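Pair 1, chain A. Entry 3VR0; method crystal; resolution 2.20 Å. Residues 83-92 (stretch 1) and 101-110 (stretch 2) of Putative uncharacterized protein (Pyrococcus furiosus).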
# COMPACT_ATOMS: atom_id res chain seq x y z
N GLU A 83 8.54 -23.77 -1.58
CA GLU A 83 8.81 -22.91 -2.71
C GLU A 83 7.97 -21.61 -2.68
O GLU A 83 6.78 -21.64 -2.44
CB GLU A 83 8.51 -23.67 -4.00
CG GLU A 83 9.11 -23.04 -5.22
CD GLU A 83 9.04 -23.95 -6.45
OE1 GLU A 83 8.03 -24.68 -6.61
OE2 GLU A 83 9.98 -23.91 -7.28
N LEU A 84 8.60 -20.49 -3.02
CA LEU A 84 7.88 -19.26 -3.26
C LEU A 84 6.73 -19.48 -4.23
O LEU A 84 6.74 -20.41 -5.06
CB LEU A 84 8.81 -18.20 -3.84
CG LEU A 84 9.93 -17.64 -2.98
CD1 LEU A 84 10.73 -16.71 -3.87
CD2 LEU A 84 9.39 -16.89 -1.77
N MET A 85 5.75 -18.59 -4.14
CA MET A 85 4.68 -18.59 -5.09
C MET A 85 5.19 -18.08 -6.43
O MET A 85 6.15 -17.28 -6.49
CB MET A 85 3.51 -17.77 -4.55
CG MET A 85 2.86 -18.51 -3.30
SD MET A 85 1.22 -17.96 -2.98
CE MET A 85 1.71 -16.35 -2.52
N LYS A 86 4.61 -18.60 -7.50
CA LYS A 86 5.22 -18.43 -8.80
C LYS A 86 4.20 -18.63 -9.90
O LYS A 86 3.07 -19.13 -9.64
CB LYS A 86 6.39 -19.45 -8.95
CG LYS A 86 5.90 -20.93 -9.12
CD LYS A 86 7.05 -21.97 -9.01
CE LYS A 86 6.51 -23.37 -9.33
NZ LYS A 86 7.59 -24.39 -9.20
N ASN A 87 4.54 -18.17 -11.09
CA ASN A 87 3.82 -18.55 -12.30
C ASN A 87 4.80 -19.38 -13.15
O ASN A 87 6.05 -19.27 -12.96
CB ASN A 87 3.35 -17.32 -13.09
CG ASN A 87 2.37 -16.43 -12.29
OD1 ASN A 87 2.14 -15.29 -12.68
ND2 ASN A 87 1.81 -16.96 -11.16
N GLU A 88 4.26 -20.16 -14.08
CA GLU A 88 5.08 -21.06 -14.88
C GLU A 88 4.71 -20.85 -16.30
O GLU A 88 3.52 -20.69 -16.59
CB GLU A 88 4.78 -22.51 -14.51
CG GLU A 88 5.16 -22.89 -13.09
CD GLU A 88 4.79 -24.36 -12.75
OE1 GLU A 88 3.72 -24.88 -13.22
OE2 GLU A 88 5.58 -25.00 -12.01
N PHE A 89 5.70 -20.82 -17.18
CA PHE A 89 5.45 -20.75 -18.60
C PHE A 89 5.79 -22.11 -19.24
O PHE A 89 6.85 -22.68 -18.96
CB PHE A 89 6.31 -19.68 -19.27
CG PHE A 89 6.00 -18.28 -18.85
CD1 PHE A 89 5.17 -17.45 -19.65
CD2 PHE A 89 6.56 -17.75 -17.70
CE1 PHE A 89 4.92 -16.12 -19.28
CE2 PHE A 89 6.28 -16.40 -17.30
CZ PHE A 89 5.48 -15.60 -18.08
N TYR A 90 4.88 -22.60 -20.09
CA TYR A 90 5.05 -23.85 -20.85
C TYR A 90 5.00 -23.52 -22.32
O TYR A 90 4.31 -22.57 -22.72
CB TYR A 90 3.91 -24.84 -20.55
CG TYR A 90 3.96 -25.39 -19.15
CD1 TYR A 90 4.43 -26.67 -18.89
CD2 TYR A 90 3.55 -24.62 -18.08
CE1 TYR A 90 4.49 -27.15 -17.59
CE2 TYR A 90 3.60 -25.09 -16.79
CZ TYR A 90 4.07 -26.34 -16.54
OH TYR A 90 4.10 -26.77 -15.24
N TYR A 91 5.71 -24.26 -23.15
CA TYR A 91 5.51 -24.03 -24.59
C TYR A 91 5.09 -25.29 -25.34
O TYR A 91 5.33 -26.44 -24.89
CB TYR A 91 6.78 -23.45 -25.23
CG TYR A 91 7.88 -24.51 -25.47
CD1 TYR A 91 7.96 -25.21 -26.69
CD2 TYR A 91 8.79 -24.81 -24.46
CE1 TYR A 91 8.98 -26.17 -26.92
CE2 TYR A 91 9.80 -25.73 -24.65
CZ TYR A 91 9.88 -26.43 -25.88
OH TYR A 91 10.89 -27.34 -26.03
N TRP A 92 4.50 -25.08 -26.50
CA TRP A 92 4.18 -26.21 -27.38
C TRP A 92 4.62 -25.80 -28.75
O TRP A 92 4.30 -24.70 -29.22
CB TRP A 92 2.69 -26.50 -27.40
CG TRP A 92 2.25 -27.63 -28.26
CD1 TRP A 92 2.36 -28.99 -27.98
CD2 TRP A 92 1.56 -27.54 -29.52
NE1 TRP A 92 1.77 -29.71 -28.99
CE2 TRP A 92 1.29 -28.86 -29.95
CE3 TRP A 92 1.16 -26.45 -30.34
CZ2 TRP A 92 0.62 -29.14 -31.17
CZ3 TRP A 92 0.49 -26.72 -31.54
CH2 TRP A 92 0.23 -28.08 -31.94
N ASP A 101 2.54 -22.31 -32.87
CA ASP A 101 3.21 -22.53 -31.60
C ASP A 101 2.47 -21.78 -30.42
O ASP A 101 1.82 -20.71 -30.65
CB ASP A 101 4.61 -21.96 -31.70
CG ASP A 101 5.51 -22.70 -32.74
OD1 ASP A 101 5.20 -23.86 -33.14
OD2 ASP A 101 6.51 -22.08 -33.16
N LEU A 102 2.62 -22.32 -29.19
CA LEU A 102 1.97 -21.75 -28.00
C LEU A 102 2.96 -21.48 -26.90
O LEU A 102 3.92 -22.24 -26.72
CB LEU A 102 0.87 -22.65 -27.43
CG LEU A 102 -0.17 -23.05 -28.52
CD1 LEU A 102 -1.14 -24.09 -28.02
CD2 LEU A 102 -0.89 -21.79 -29.06
N ILE A 103 2.69 -20.38 -26.16
CA ILE A 103 3.18 -20.20 -24.79
C ILE A 103 1.95 -20.13 -23.87
O ILE A 103 0.98 -19.36 -24.14
CB ILE A 103 3.99 -18.87 -24.66
CG1 ILE A 103 5.16 -18.86 -25.65
CG2 ILE A 103 4.47 -18.61 -23.14
CD1 ILE A 103 5.96 -17.57 -25.64
N ILE A 104 2.00 -20.89 -22.78
CA ILE A 104 0.90 -20.96 -21.88
C ILE A 104 1.42 -20.64 -20.49
O ILE A 104 2.39 -21.22 -20.05
CB ILE A 104 0.22 -22.37 -21.88
CG1 ILE A 104 -0.24 -22.74 -23.29
CG2 ILE A 104 -0.99 -22.39 -20.87
CD1 ILE A 104 -0.52 -24.27 -23.47
N VAL A 105 0.80 -19.67 -19.82
CA VAL A 105 1.21 -19.36 -18.45
C VAL A 105 0.10 -19.80 -17.51
O VAL A 105 -1.07 -19.62 -17.81
CB VAL A 105 1.52 -17.83 -18.24
CG1 VAL A 105 0.28 -16.94 -18.49
CG2 VAL A 105 2.07 -17.57 -16.85
N THR A 106 0.50 -20.38 -16.39
CA THR A 106 -0.38 -20.61 -15.26
C THR A 106 0.43 -20.41 -13.97
O THR A 106 1.58 -19.98 -14.01
CB THR A 106 -1.07 -22.03 -15.34
OG1 THR A 106 -2.13 -22.11 -14.38
CG2 THR A 106 -0.10 -23.21 -15.07
N GLY A 107 -0.13 -20.72 -12.82
CA GLY A 107 0.62 -20.55 -11.60
C GLY A 107 -0.20 -20.58 -10.33
O GLY A 107 -1.41 -20.86 -10.36
N ASP A 108 0.47 -20.35 -9.21
CA ASP A 108 -0.18 -20.40 -7.92
C ASP A 108 -1.20 -19.24 -7.69
O ASP A 108 -2.16 -19.41 -6.96
CB ASP A 108 0.88 -20.31 -6.81
CG ASP A 108 1.91 -21.43 -6.87
OD1 ASP A 108 1.53 -22.61 -6.91
OD2 ASP A 108 3.12 -21.13 -6.80
N THR A 109 -0.97 -18.06 -8.26
CA THR A 109 -1.64 -16.89 -7.72
C THR A 109 -1.49 -15.76 -8.67
O THR A 109 -0.68 -15.82 -9.63
CB THR A 109 -0.99 -16.40 -6.34
OG1 THR A 109 -1.78 -15.34 -5.76
CG2 THR A 109 0.45 -15.87 -6.53
N GLN A 110 -2.29 -14.73 -8.43
CA GLN A 110 -2.05 -13.44 -9.02
C GLN A 110 -1.68 -12.54 -7.85
O GLN A 110 -1.75 -12.96 -6.69
CB GLN A 110 -3.31 -12.91 -9.73
CG GLN A 110 -3.81 -13.79 -10.89
CD GLN A 110 -4.70 -13.04 -11.89
OE1 GLN A 110 -4.44 -11.89 -12.26
NE2 GLN A 110 -5.75 -13.72 -12.36
O HOH W 1 0.13 -13.66 -11.74

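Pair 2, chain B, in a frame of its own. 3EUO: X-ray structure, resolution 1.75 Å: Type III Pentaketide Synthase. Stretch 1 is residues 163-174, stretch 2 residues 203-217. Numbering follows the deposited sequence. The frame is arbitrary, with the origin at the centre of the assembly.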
# COMPACT_ATOMS: atom_id res chain seq x y z
N ARG B 163 -0.65 -23.94 -4.40
CA ARG B 163 0.27 -24.35 -5.46
C ARG B 163 1.35 -25.31 -4.96
O ARG B 163 2.31 -25.61 -5.69
CB ARG B 163 0.91 -23.12 -6.12
CG ARG B 163 -0.10 -22.15 -6.71
CD ARG B 163 0.49 -21.29 -7.83
NE ARG B 163 1.21 -20.14 -7.31
CZ ARG B 163 2.43 -19.79 -7.68
NH1 ARG B 163 3.09 -20.50 -8.59
NH2 ARG B 163 3.00 -18.71 -7.15
N GLY B 164 1.19 -25.78 -3.73
CA GLY B 164 2.17 -26.66 -3.09
C GLY B 164 3.57 -26.07 -2.95
O GLY B 164 4.56 -26.81 -2.95
N LYS B 165 3.66 -24.75 -2.80
CA LYS B 165 4.95 -24.06 -2.68
C LYS B 165 5.20 -23.55 -1.27
O LYS B 165 4.26 -23.10 -0.60
CB LYS B 165 5.03 -22.87 -3.65
CG LYS B 165 4.99 -23.25 -5.12
CD LYS B 165 4.60 -22.06 -5.99
CE LYS B 165 5.66 -20.96 -6.00
NZ LYS B 165 6.92 -21.37 -6.69
N PRO B 166 6.47 -23.61 -0.81
CA PRO B 166 6.84 -23.01 0.47
C PRO B 166 6.63 -21.50 0.43
O PRO B 166 6.94 -20.84 -0.57
CB PRO B 166 8.34 -23.31 0.58
CG PRO B 166 8.56 -24.49 -0.31
CD PRO B 166 7.62 -24.26 -1.45
N ALA B 167 6.05 -20.96 1.50
CA ALA B 167 5.96 -19.52 1.67
C ALA B 167 6.57 -19.15 3.00
O ALA B 167 6.25 -19.75 4.03
CB ALA B 167 4.51 -19.06 1.60
N ARG B 168 7.45 -18.16 2.96
CA ARG B 168 8.03 -17.56 4.15
C ARG B 168 7.93 -16.06 3.96
O ARG B 168 8.62 -15.49 3.10
CB ARG B 168 9.50 -17.97 4.31
CG ARG B 168 9.75 -19.49 4.23
CD ARG B 168 9.26 -20.25 5.48
NE ARG B 168 9.64 -21.66 5.40
CZ ARG B 168 8.91 -22.62 4.83
NH1 ARG B 168 7.72 -22.35 4.30
NH2 ARG B 168 9.37 -23.86 4.79
N ILE B 169 7.07 -15.42 4.74
CA ILE B 169 6.75 -14.01 4.50
C ILE B 169 7.27 -13.10 5.60
O ILE B 169 6.94 -13.27 6.77
CB ILE B 169 5.24 -13.80 4.28
CG1 ILE B 169 4.73 -14.74 3.17
CG2 ILE B 169 4.94 -12.31 3.99
CD1 ILE B 169 3.34 -14.42 2.63
N LEU B 170 8.10 -12.12 5.21
CA LEU B 170 8.52 -11.08 6.12
C LEU B 170 7.38 -10.08 6.25
O LEU B 170 7.04 -9.40 5.27
CB LEU B 170 9.79 -10.38 5.63
CG LEU B 170 10.30 -9.19 6.47
CD1 LEU B 170 10.51 -9.56 7.94
CD2 LEU B 170 11.58 -8.63 5.90
N VAL B 171 6.80 -10.00 7.44
CA VAL B 171 5.72 -9.05 7.74
C VAL B 171 6.28 -7.92 8.59
O VAL B 171 6.75 -8.15 9.70
CB VAL B 171 4.54 -9.70 8.48
CG1 VAL B 171 3.30 -8.80 8.40
CG2 VAL B 171 4.22 -11.08 7.90
N LEU B 172 6.22 -6.69 8.08
CA LEU B 172 7.00 -5.60 8.66
C LEU B 172 6.19 -4.32 8.86
O LEU B 172 5.46 -3.91 7.98
CB LEU B 172 8.23 -5.30 7.77
CG LEU B 172 9.14 -4.11 8.11
CD1 LEU B 172 9.91 -4.35 9.41
CD2 LEU B 172 10.09 -3.79 6.95
N ALA B 173 6.35 -3.70 10.03
CA ALA B 173 5.76 -2.38 10.30
C ALA B 173 6.84 -1.42 10.77
O ALA B 173 7.65 -1.76 11.64
CB ALA B 173 4.65 -2.48 11.32
N LEU B 174 6.86 -0.23 10.18
CA LEU B 174 7.77 0.81 10.62
C LEU B 174 7.00 2.13 10.70
O LEU B 174 6.34 2.53 9.73
CB LEU B 174 8.95 0.92 9.66
CG LEU B 174 9.86 2.16 9.72
CD1 LEU B 174 10.60 2.28 11.06
CD2 LEU B 174 10.84 2.15 8.56
N ASP B 203 7.89 5.98 18.00
CA ASP B 203 8.59 5.41 16.85
C ASP B 203 9.03 3.98 17.16
O ASP B 203 9.48 3.69 18.27
CB ASP B 203 9.84 6.24 16.49
CG ASP B 203 9.53 7.72 16.31
OD1 ASP B 203 8.36 8.07 16.04
OD2 ASP B 203 10.47 8.54 16.45
N CYS B 204 8.91 3.10 16.17
CA CYS B 204 9.27 1.70 16.33
C CYS B 204 9.25 0.97 15.00
O CYS B 204 8.56 1.38 14.07
CB CYS B 204 8.27 1.00 17.27
SG CYS B 204 8.70 -0.71 17.71
N ALA B 205 10.01 -0.12 14.93
CA ALA B 205 9.82 -1.07 13.84
C ALA B 205 9.70 -2.45 14.45
O ALA B 205 10.35 -2.76 15.44
CB ALA B 205 10.97 -1.03 12.85
N SER B 206 8.84 -3.27 13.86
CA SER B 206 8.65 -4.63 14.34
C SER B 206 8.33 -5.53 13.17
O SER B 206 7.77 -5.08 12.17
CB SER B 206 7.53 -4.69 15.37
OG SER B 206 6.31 -4.22 14.81
N ALA B 207 8.70 -6.80 13.29
CA ALA B 207 8.52 -7.75 12.20
C ALA B 207 8.22 -9.14 12.72
O ALA B 207 8.61 -9.50 13.83
CB ALA B 207 9.77 -7.77 11.32
N VAL B 208 7.48 -9.90 11.91
CA VAL B 208 7.32 -11.33 12.13
C VAL B 208 7.58 -12.08 10.83
O VAL B 208 7.48 -11.51 9.74
CB VAL B 208 5.92 -11.72 12.70
CG1 VAL B 208 5.63 -10.98 14.02
CG2 VAL B 208 4.80 -11.48 11.68
N ILE B 209 7.95 -13.35 10.96
CA ILE B 209 7.97 -14.25 9.82
C ILE B 209 6.73 -15.12 9.91
O ILE B 209 6.49 -15.76 10.93
CB ILE B 209 9.21 -15.16 9.83
CG1 ILE B 209 10.50 -14.32 9.82
CG2 ILE B 209 9.13 -16.15 8.66
CD1 ILE B 209 10.64 -13.38 8.60
N LEU B 210 5.91 -15.08 8.85
CA LEU B 210 4.78 -16.00 8.74
C LEU B 210 5.10 -17.06 7.70
O LEU B 210 5.39 -16.74 6.54
CB LEU B 210 3.48 -15.27 8.35
CG LEU B 210 2.19 -16.10 8.47
CD1 LEU B 210 1.86 -16.42 9.94
CD2 LEU B 210 1.02 -15.37 7.81
N SER B 211 5.06 -18.32 8.13
CA SER B 211 5.33 -19.45 7.25
C SER B 211 4.06 -20.24 6.98
O SER B 211 3.18 -20.32 7.85
CB SER B 211 6.36 -20.38 7.91
OG SER B 211 6.57 -21.54 7.12
N ASN B 212 3.97 -20.85 5.80
CA ASN B 212 2.87 -21.77 5.49
C ASN B 212 3.22 -23.25 5.75
O ASN B 212 2.46 -24.14 5.36
CB ASN B 212 2.38 -21.58 4.05
CG ASN B 212 3.33 -22.16 3.01
OD1 ASN B 212 4.47 -22.52 3.33
ND2 ASN B 212 2.87 -22.24 1.76
N GLY B 213 4.37 -23.49 6.36
CA GLY B 213 4.74 -24.84 6.80
C GLY B 213 5.19 -25.81 5.71
O GLY B 213 5.73 -26.88 6.01
N ILE B 214 4.96 -25.45 4.44
CA ILE B 214 5.40 -26.30 3.33
C ILE B 214 6.91 -26.18 3.20
O ILE B 214 7.46 -25.08 3.20
CB ILE B 214 4.68 -25.95 2.00
CG1 ILE B 214 3.18 -26.17 2.13
CG2 ILE B 214 5.24 -26.78 0.83
CD1 ILE B 214 2.39 -25.74 0.92
N GLY B 215 7.58 -27.33 3.14
CA GLY B 215 9.03 -27.36 3.06
C GLY B 215 9.72 -27.27 4.40
O GLY B 215 10.94 -27.18 4.47
N GLU B 216 8.93 -27.26 5.48
CA GLU B 216 9.48 -27.29 6.84
C GLU B 216 9.51 -28.73 7.29
O GLU B 216 8.57 -29.49 7.05
CB GLU B 216 8.61 -26.48 7.82
CG GLU B 216 8.32 -25.03 7.42
CD GLU B 216 9.12 -23.98 8.19
OE1 GLU B 216 10.35 -24.15 8.36
OE2 GLU B 216 8.50 -22.97 8.62
N ALA B 217 10.61 -29.12 7.94
CA ALA B 217 10.76 -30.47 8.48
C ALA B 217 9.73 -30.74 9.58
O ALA B 217 9.32 -29.81 10.29
CB ALA B 217 12.17 -30.66 9.01

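The sharpest difference between the two pairs lies at one matched position, where G107(A) of pair 1 superposes on S211(B) of pair 2. In pair 1 the strands pinch together here: the CA atoms of N87(A) and G107(A) are 3.8 Å apart, and an ideal CB on the glycine would clash with ND2 of N87(A) and O of K86(A). Its backbone angles would also jam that CB against the preceding carbonyl oxygen. In pair 2 the corresponding CA atoms, those of R168(B) and S211(B), stand 4.5 Å apart, and a serine side chain is accommodated.

Around this point the frameworks are alike. Each pair is antiparallel, with strand directions at 155°, and 14 central residues superpose with an RMSD of 0.8 Å. The register is conserved: E88(A) faces T106(A) as I169(B) faces L210(B), Y90(A) faces I104(A) as V171(B) faces V208(B), and W92(A) faces L102(A) as A173(B) faces S206(B). Each of these pairings is closed by two reciprocal backbone hydrogen bonds. In pair 1, for example, Y90(A) N donates to I104(A) O at 2.8 Å and I104(A) N to Y90(A) O at 2.9 Å; in pair 2, V171(B) N reaches V208(B) O at 2.8 Å, and V208(B) N returns to V171(B) O at 2.9 Å. Because main-chain atoms carry this ladder, the side chains are free to differ.

On the face bearing F89(A), V105(A) and I103(A), an aromatic ring fills the space. CG2 of V105(A) lies over one face of the F89(A) ring, 4.1 Å from its centroid, while CG2 of I103(A) sits at the ring edge, 3.7 Å from CD1 of F89(A). The matched trio L170(B), I209(B) and A207(B) is wholly aliphatic: CD1 of L170(B) touches both CD1 of I209(B) and CB of A207(B) at 3.9 Å. One branched side chain thus bridges the two neighbours that the ring contacts by face and edge. On the other sheet face, W92(A) packs CE3 against CD1 of L102(A) at 4.0 Å, where pair 2 has the much smaller A173(B) and S206(B).

Beyond the ladder, D108(A) and N212(B) coincide and perform a related task. Each accepts a backbone N-H through its side chain, K86(A) N to D108(A) OD2 at 3.0 Å and A167(B) N to N212(B) OD1 at 2.9 Å, while its own backbone N donates to the carbonyl of the same residue. The amide adds what a carboxylate lacks, a donor: N212(B) ND2 gives a hydrogen bond to K165(B) O at 2.9 Å.

The adjoining position diverges again. N87(A) secures the following loop through ND2 to T109(A) O at 3.1 Å, and a water links its OD1 to that same carbonyl. The longer R168(B) reaches farther along the chain, its NH1 and NH2 both donating to I214(B) O, at 3.0 and 2.8 Å. The principle is general: a common backbone ladder fixes the positions, and side chains of unequal reach fasten its end.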